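Local coordinates for protein hyaluronidase (Thermobaculum terrenum, PDB 5DIY) that probably removes O-linked N-acetylglucosamine from proteins, as a family 84 glycoside hydrolase with hexosaminidase activity, at residues Tyr38-Lys43 and Phe78-Ser83; Ile114-Asp119 and Pro159-Cys164. All coordinates share one frame; numbering follows the deposited sequence.

Overall arrangement
Both contacts are buried pairs of parallel strands in one closed eight-stranded barrel. Interaction 1 joins the second and third strands, and interaction 2 the fourth and fifth. Their centres lie about 9 Å apart. Strands 77-82 and 113-117 are neighbours, so one contact continues into the other: Gly115 probably bonds through its backbone to Phe80 and Ile82, and Ala81 packs on Phe117. Interaction 1 is rich in aromatic rings turned to the helices and includes bridging waters. Interaction 2 relies more on aliphatic and sulfur-bearing side chains. Both reach the N-acetylglucosamine at the C-terminal ends of their strands, through Lys43 in the first and Asp119 and Cys164 in the second.

Interaction 1: residues Tyr38-Lys43 and Phe78-Ser83; sequences YIYAPK and FTFAIS. With NAG (2-acetamido-2-deoxy-beta-D-glucopyranose), chain E.
Phe78 CE2 lies at the edge of the Tyr38 ring, near its plane, 3.6 Å from Tyr38 CE2. The two planes are inclined at 51°, so the pair is oblique. Pro42 covers one face of the Tyr40 ring, its CD 3.5 Å above the plane and over the centre. Phe78 CZ also touches Tyr40 CB, at 3.8 Å. These rings belong to the beta-alpha-beta unit of strand 37-40, helix 58-73 and strand 77-82 in a TIM barrel. Tyr38 and Phe78 both hold CG anti to the backbone N (chi1 169° and -175°), and their side chains run side by side toward the surrounding helices. Tyr40 and Phe80 point the same way, and CD2 of the tyrosine touches CD1 of the phenylalanine. Phe78 packs on helix 58-73, while Tyr38 and Tyr40 touch helix 20-32. The hydroxyl of Tyr38 bonds to Glu11 and that of Tyr40 to Asp45.

Backbone bonds hold the strands in parallel register. Thr79 N gives to Tyr38 O at 2.8 Å, Tyr40 N to Thr79 O, and Ala81 N to Tyr40 O at 3.0 Å. On the other face of the sheet Ile39 CG1 lies beside Thr79 CB, 3.7 Å away. A water donates to Tyr38 O and also bonds to Thr79 OG1, which has a second partner in Ser113.

Past the strand ends, Lys43 reaches the ligand. Its chain bends at chi2 and chi4, and NZ donates to O3 of NAG at 3.0 Å. A second water accepts a weak bond from Lys43 NZ and lies 2.7 Å from Ser83 OG.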
# COMPACT_ATOMS: atom_id res chain seq x y z
N TYR C 38 -10.53 4.48 -14.36
CA TYR C 38 -10.83 4.55 -12.94
C TYR C 38 -11.93 3.57 -12.60
O TYR C 38 -12.95 3.54 -13.29
CB TYR C 38 -11.27 5.96 -12.56
CG TYR C 38 -11.84 6.08 -11.17
CD1 TYR C 38 -11.01 6.14 -10.05
CD2 TYR C 38 -13.23 6.16 -10.97
CE1 TYR C 38 -11.54 6.26 -8.77
CE2 TYR C 38 -13.76 6.27 -9.69
CZ TYR C 38 -12.91 6.33 -8.60
OH TYR C 38 -13.44 6.45 -7.34
N ILE C 39 -11.74 2.80 -11.53
CA ILE C 39 -12.78 1.93 -11.00
C ILE C 39 -13.25 2.44 -9.63
O ILE C 39 -12.44 2.60 -8.70
CB ILE C 39 -12.33 0.46 -10.88
CG1 ILE C 39 -12.10 -0.14 -12.27
CG2 ILE C 39 -13.38 -0.37 -10.14
CD1 ILE C 39 -11.25 -1.39 -12.27
N TYR C 40 -14.55 2.67 -9.51
CA TYR C 40 -15.17 3.01 -8.24
C TYR C 40 -15.48 1.72 -7.48
O TYR C 40 -16.35 0.96 -7.91
CB TYR C 40 -16.45 3.81 -8.46
CG TYR C 40 -17.11 4.20 -7.17
CD1 TYR C 40 -16.75 5.36 -6.51
CD2 TYR C 40 -18.09 3.38 -6.59
CE1 TYR C 40 -17.35 5.71 -5.31
CE2 TYR C 40 -18.69 3.73 -5.39
CZ TYR C 40 -18.31 4.90 -4.76
OH TYR C 40 -18.89 5.26 -3.56
N ALA C 41 -14.78 1.48 -6.37
CA ALA C 41 -15.02 0.29 -5.55
C ALA C 41 -14.58 0.41 -4.07
O ALA C 41 -14.00 -0.54 -3.54
CB ALA C 41 -14.33 -0.91 -6.19
N PRO C 42 -14.85 1.55 -3.40
CA PRO C 42 -14.42 1.64 -2.00
C PRO C 42 -15.16 0.65 -1.12
O PRO C 42 -16.39 0.61 -1.14
CB PRO C 42 -14.75 3.09 -1.62
CG PRO C 42 -15.83 3.49 -2.55
CD PRO C 42 -15.54 2.78 -3.84
N LYS C 43 -14.40 -0.15 -0.36
CA LYS C 43 -14.97 -1.22 0.47
C LYS C 43 -15.92 -0.70 1.55
O LYS C 43 -16.87 -1.40 1.89
CB LYS C 43 -13.87 -2.07 1.12
CG LYS C 43 -13.16 -3.05 0.19
CD LYS C 43 -13.99 -4.30 -0.09
CE LYS C 43 -13.18 -5.41 -0.74
NZ LYS C 43 -12.59 -5.02 -2.06
N PHE C 78 -14.69 5.57 -16.79
CA PHE C 78 -15.22 5.34 -15.44
C PHE C 78 -15.91 3.98 -15.40
O PHE C 78 -16.82 3.72 -16.18
CB PHE C 78 -16.22 6.44 -15.09
CG PHE C 78 -16.74 6.38 -13.67
CD1 PHE C 78 -17.72 5.46 -13.30
CD2 PHE C 78 -16.30 7.30 -12.71
CE1 PHE C 78 -18.22 5.43 -12.00
CE2 PHE C 78 -16.79 7.26 -11.41
CZ PHE C 78 -17.75 6.33 -11.06
N THR C 79 -15.48 3.13 -14.46
CA THR C 79 -16.11 1.85 -14.20
C THR C 79 -16.76 1.87 -12.82
O THR C 79 -16.11 2.21 -11.83
CB THR C 79 -15.08 0.70 -14.27
OG1 THR C 79 -14.55 0.61 -15.59
CG2 THR C 79 -15.70 -0.65 -13.88
N PHE C 80 -18.04 1.52 -12.77
CA PHE C 80 -18.75 1.34 -11.52
C PHE C 80 -18.63 -0.12 -11.14
O PHE C 80 -19.01 -0.99 -11.93
CB PHE C 80 -20.23 1.72 -11.64
CG PHE C 80 -21.03 1.42 -10.41
CD1 PHE C 80 -20.97 2.26 -9.31
CD2 PHE C 80 -21.80 0.26 -10.33
CE1 PHE C 80 -21.68 1.97 -8.15
CE2 PHE C 80 -22.51 -0.03 -9.18
CZ PHE C 80 -22.46 0.82 -8.09
N ALA C 81 -18.12 -0.40 -9.95
CA ALA C 81 -18.07 -1.78 -9.45
C ALA C 81 -19.06 -2.03 -8.32
O ALA C 81 -19.43 -1.11 -7.58
CB ALA C 81 -16.66 -2.14 -9.00
N ILE C 82 -19.48 -3.28 -8.22
CA ILE C 82 -20.40 -3.77 -7.19
C ILE C 82 -19.83 -5.09 -6.65
O ILE C 82 -19.20 -5.84 -7.40
CB ILE C 82 -21.84 -3.91 -7.78
CG1 ILE C 82 -22.88 -4.18 -6.68
CG2 ILE C 82 -21.92 -4.97 -8.87
CD1 ILE C 82 -23.29 -2.94 -5.92
N SER C 83 -20.04 -5.35 -5.36
CA SER C 83 -19.52 -6.54 -4.69
C SER C 83 -20.66 -7.23 -3.94
O SER C 83 -20.92 -6.92 -2.78
CB SER C 83 -18.40 -6.15 -3.72
OG SER C 83 -17.36 -5.49 -4.41
C1 NAG E . -7.66 -7.31 -0.41
C2 NAG E . -8.79 -6.54 -1.13
C3 NAG E . -8.54 -5.04 -1.26
C4 NAG E . -7.60 -4.55 -0.18
C5 NAG E . -6.26 -5.26 -0.36
C6 NAG E . -5.22 -4.85 0.70
C7 NAG E . -8.27 -7.28 -3.43
C8 NAG E . -8.84 -7.92 -4.66
N2 NAG E . -9.12 -7.15 -2.41
O3 NAG E . -9.80 -4.35 -1.18
O4 NAG E . -7.38 -3.15 -0.30
O5 NAG E . -6.38 -6.68 -0.42
O6 NAG E . -5.72 -5.02 2.03
O7 NAG E . -7.10 -6.92 -3.38
O HOH W 1 -12.18 1.85 -15.87
O HOH W 2 -15.16 -6.39 -3.07

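Interaction 2: residues Ile114-Asp119 and Pro159-Cys164; sequences IGIFFD and PQIIMC. With NAG (2-acetamido-2-deoxy-beta-D-glucopyranose), chain E.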
# COMPACT_ATOMS: atom_id res chain seq x y z
N ILE C 114 -18.64 -2.17 -16.16
CA ILE C 114 -19.18 -2.53 -14.86
C ILE C 114 -18.24 -3.53 -14.21
O ILE C 114 -17.83 -4.50 -14.84
CB ILE C 114 -20.60 -3.13 -14.99
CG1 ILE C 114 -21.57 -2.12 -15.64
CG2 ILE C 114 -21.14 -3.60 -13.63
CD1 ILE C 114 -21.92 -0.91 -14.80
N GLY C 115 -17.90 -3.28 -12.95
CA GLY C 115 -17.10 -4.21 -12.14
C GLY C 115 -18.00 -5.08 -11.28
O GLY C 115 -18.90 -4.56 -10.62
N ILE C 116 -17.79 -6.39 -11.29
CA ILE C 116 -18.53 -7.29 -10.39
C ILE C 116 -17.50 -8.15 -9.64
O ILE C 116 -16.91 -9.07 -10.22
CB ILE C 116 -19.57 -8.17 -11.14
CG1 ILE C 116 -20.49 -7.28 -11.99
CG2 ILE C 116 -20.41 -8.96 -10.14
CD1 ILE C 116 -21.57 -8.02 -12.75
N PHE C 117 -17.29 -7.83 -8.36
CA PHE C 117 -16.17 -8.42 -7.60
C PHE C 117 -16.63 -9.44 -6.59
O PHE C 117 -17.66 -9.27 -5.96
CB PHE C 117 -15.35 -7.32 -6.90
CG PHE C 117 -14.81 -6.25 -7.82
CD1 PHE C 117 -14.60 -6.46 -9.18
CD2 PHE C 117 -14.46 -5.01 -7.29
CE1 PHE C 117 -14.10 -5.46 -9.99
CE2 PHE C 117 -13.96 -4.01 -8.09
CZ PHE C 117 -13.78 -4.23 -9.44
N PHE C 118 -15.84 -10.52 -6.45
CA PHE C 118 -16.10 -11.61 -5.51
C PHE C 118 -14.89 -11.90 -4.61
O PHE C 118 -14.73 -13.01 -4.11
CB PHE C 118 -16.50 -12.88 -6.29
CG PHE C 118 -17.71 -12.68 -7.16
CD1 PHE C 118 -18.99 -12.79 -6.63
CD2 PHE C 118 -17.56 -12.36 -8.50
CE1 PHE C 118 -20.10 -12.59 -7.43
CE2 PHE C 118 -18.67 -12.16 -9.31
CZ PHE C 118 -19.95 -12.27 -8.77
N ASP C 119 -14.04 -10.89 -4.42
CA ASP C 119 -12.93 -11.00 -3.47
C ASP C 119 -13.43 -10.95 -2.02
O ASP C 119 -14.41 -10.28 -1.73
CB ASP C 119 -11.90 -9.88 -3.69
CG ASP C 119 -12.51 -8.48 -3.58
OD1 ASP C 119 -13.46 -8.19 -4.34
OD2 ASP C 119 -12.03 -7.69 -2.76
N PRO C 159 -21.27 -3.46 -23.87
CA PRO C 159 -21.02 -3.52 -22.44
C PRO C 159 -19.74 -4.30 -22.17
O PRO C 159 -19.33 -5.13 -22.99
CB PRO C 159 -22.24 -4.28 -21.90
CG PRO C 159 -22.64 -5.15 -23.03
CD PRO C 159 -22.37 -4.36 -24.28
N GLN C 160 -19.11 -4.00 -21.04
CA GLN C 160 -17.89 -4.67 -20.61
C GLN C 160 -17.99 -4.97 -19.14
O GLN C 160 -18.35 -4.09 -18.35
CB GLN C 160 -16.67 -3.79 -20.88
CG GLN C 160 -16.26 -3.76 -22.34
CD GLN C 160 -15.16 -2.77 -22.62
OE1 GLN C 160 -15.04 -1.75 -21.94
NE2 GLN C 160 -14.35 -3.05 -23.63
N ILE C 161 -17.67 -6.20 -18.78
CA ILE C 161 -17.61 -6.61 -17.39
C ILE C 161 -16.16 -6.96 -17.06
O ILE C 161 -15.48 -7.66 -17.81
CB ILE C 161 -18.54 -7.80 -17.08
CG1 ILE C 161 -20.01 -7.40 -17.27
CG2 ILE C 161 -18.33 -8.30 -15.64
CD1 ILE C 161 -20.98 -8.56 -17.30
N ILE C 162 -15.71 -6.44 -15.92
CA ILE C 162 -14.47 -6.89 -15.30
C ILE C 162 -14.88 -7.53 -13.97
O ILE C 162 -15.68 -6.97 -13.22
CB ILE C 162 -13.41 -5.76 -15.15
CG1 ILE C 162 -12.11 -6.32 -14.57
CG2 ILE C 162 -13.92 -4.59 -14.30
CD1 ILE C 162 -10.90 -5.44 -14.82
N MET C 163 -14.39 -8.73 -13.72
CA MET C 163 -14.73 -9.44 -12.49
C MET C 163 -13.47 -9.67 -11.67
O MET C 163 -12.38 -9.78 -12.22
CB MET C 163 -15.47 -10.76 -12.79
CG MET C 163 -14.63 -11.91 -13.34
SD MET C 163 -13.80 -12.93 -12.09
CE MET C 163 -15.19 -13.75 -11.32
N CYS C 164 -13.64 -9.73 -10.35
CA CYS C 164 -12.57 -10.13 -9.45
C CYS C 164 -12.93 -11.51 -8.91
O CYS C 164 -13.99 -11.68 -8.31
CB CYS C 164 -12.39 -9.15 -8.29
SG CYS C 164 -10.90 -9.51 -7.30
C1 NAG E . -7.66 -7.31 -0.41
C2 NAG E . -8.79 -6.54 -1.13
C3 NAG E . -8.54 -5.04 -1.26
C4 NAG E . -7.60 -4.55 -0.18
C5 NAG E . -6.26 -5.26 -0.36
C6 NAG E . -5.22 -4.85 0.70
C7 NAG E . -8.27 -7.28 -3.43
C8 NAG E . -8.84 -7.92 -4.66
N2 NAG E . -9.12 -7.15 -2.41
O3 NAG E . -9.80 -4.35 -1.18
O4 NAG E . -7.38 -3.15 -0.30
O5 NAG E . -6.38 -6.68 -0.42
O6 NAG E . -5.72 -5.02 2.03
O7 NAG E . -7.10 -6.92 -3.38
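Cys164 packs its CB against the Phe117 ring, 3.6 Å from Phe117 CD1. Its SG stands anti to the backbone N (chi1 -172°), lying 3.8 Å from Asp119 CB. The same sulfur is 3.7 Å from C8 of NAG, the acetamido methyl. Cys164 is also held through its backbone. Its O accepts from Phe118 N at 2.9 Å, with the donor tilted 21° from the carbonyl plane. Its N makes a weak bond to Ile116 O.

Ile114 and Ile162 hold the earlier half of this parallel pair. Ile114 N gives to Gln160 O at 2.9 Å, and Ile162 N gives back to Ile114 O at 3.1 Å. Ile162 O then takes the N-H of Ile116, while Ile162 CG2 rests against Gly115 CA.

Just past the end of strand 113-117, Asp119 enters the sugar site. Its OD2 accepts from N2 of NAG at 3.0 Å in a fairly straight bond (166° at the hydrogen) and also forms a salt bridge with Lys43. An alanine at Asp119 would probably leave the acetamido N-H without this acceptor and Lys43 without its carboxylate mate. Next in sequence is Asn120, an engineered residue at the predicted proton-donor position.

On the helix side Met163 CE touches Phe118 CD2 where the two side chains cross at about a right angle. There they meet Leu145 and Gln141 of helix 137-153. Strand 77-82 flanks the pair beyond Ile116 and Phe117, and strand 189-192 continues the barrel, its Phe191 meeting both Ile162 and Cys164.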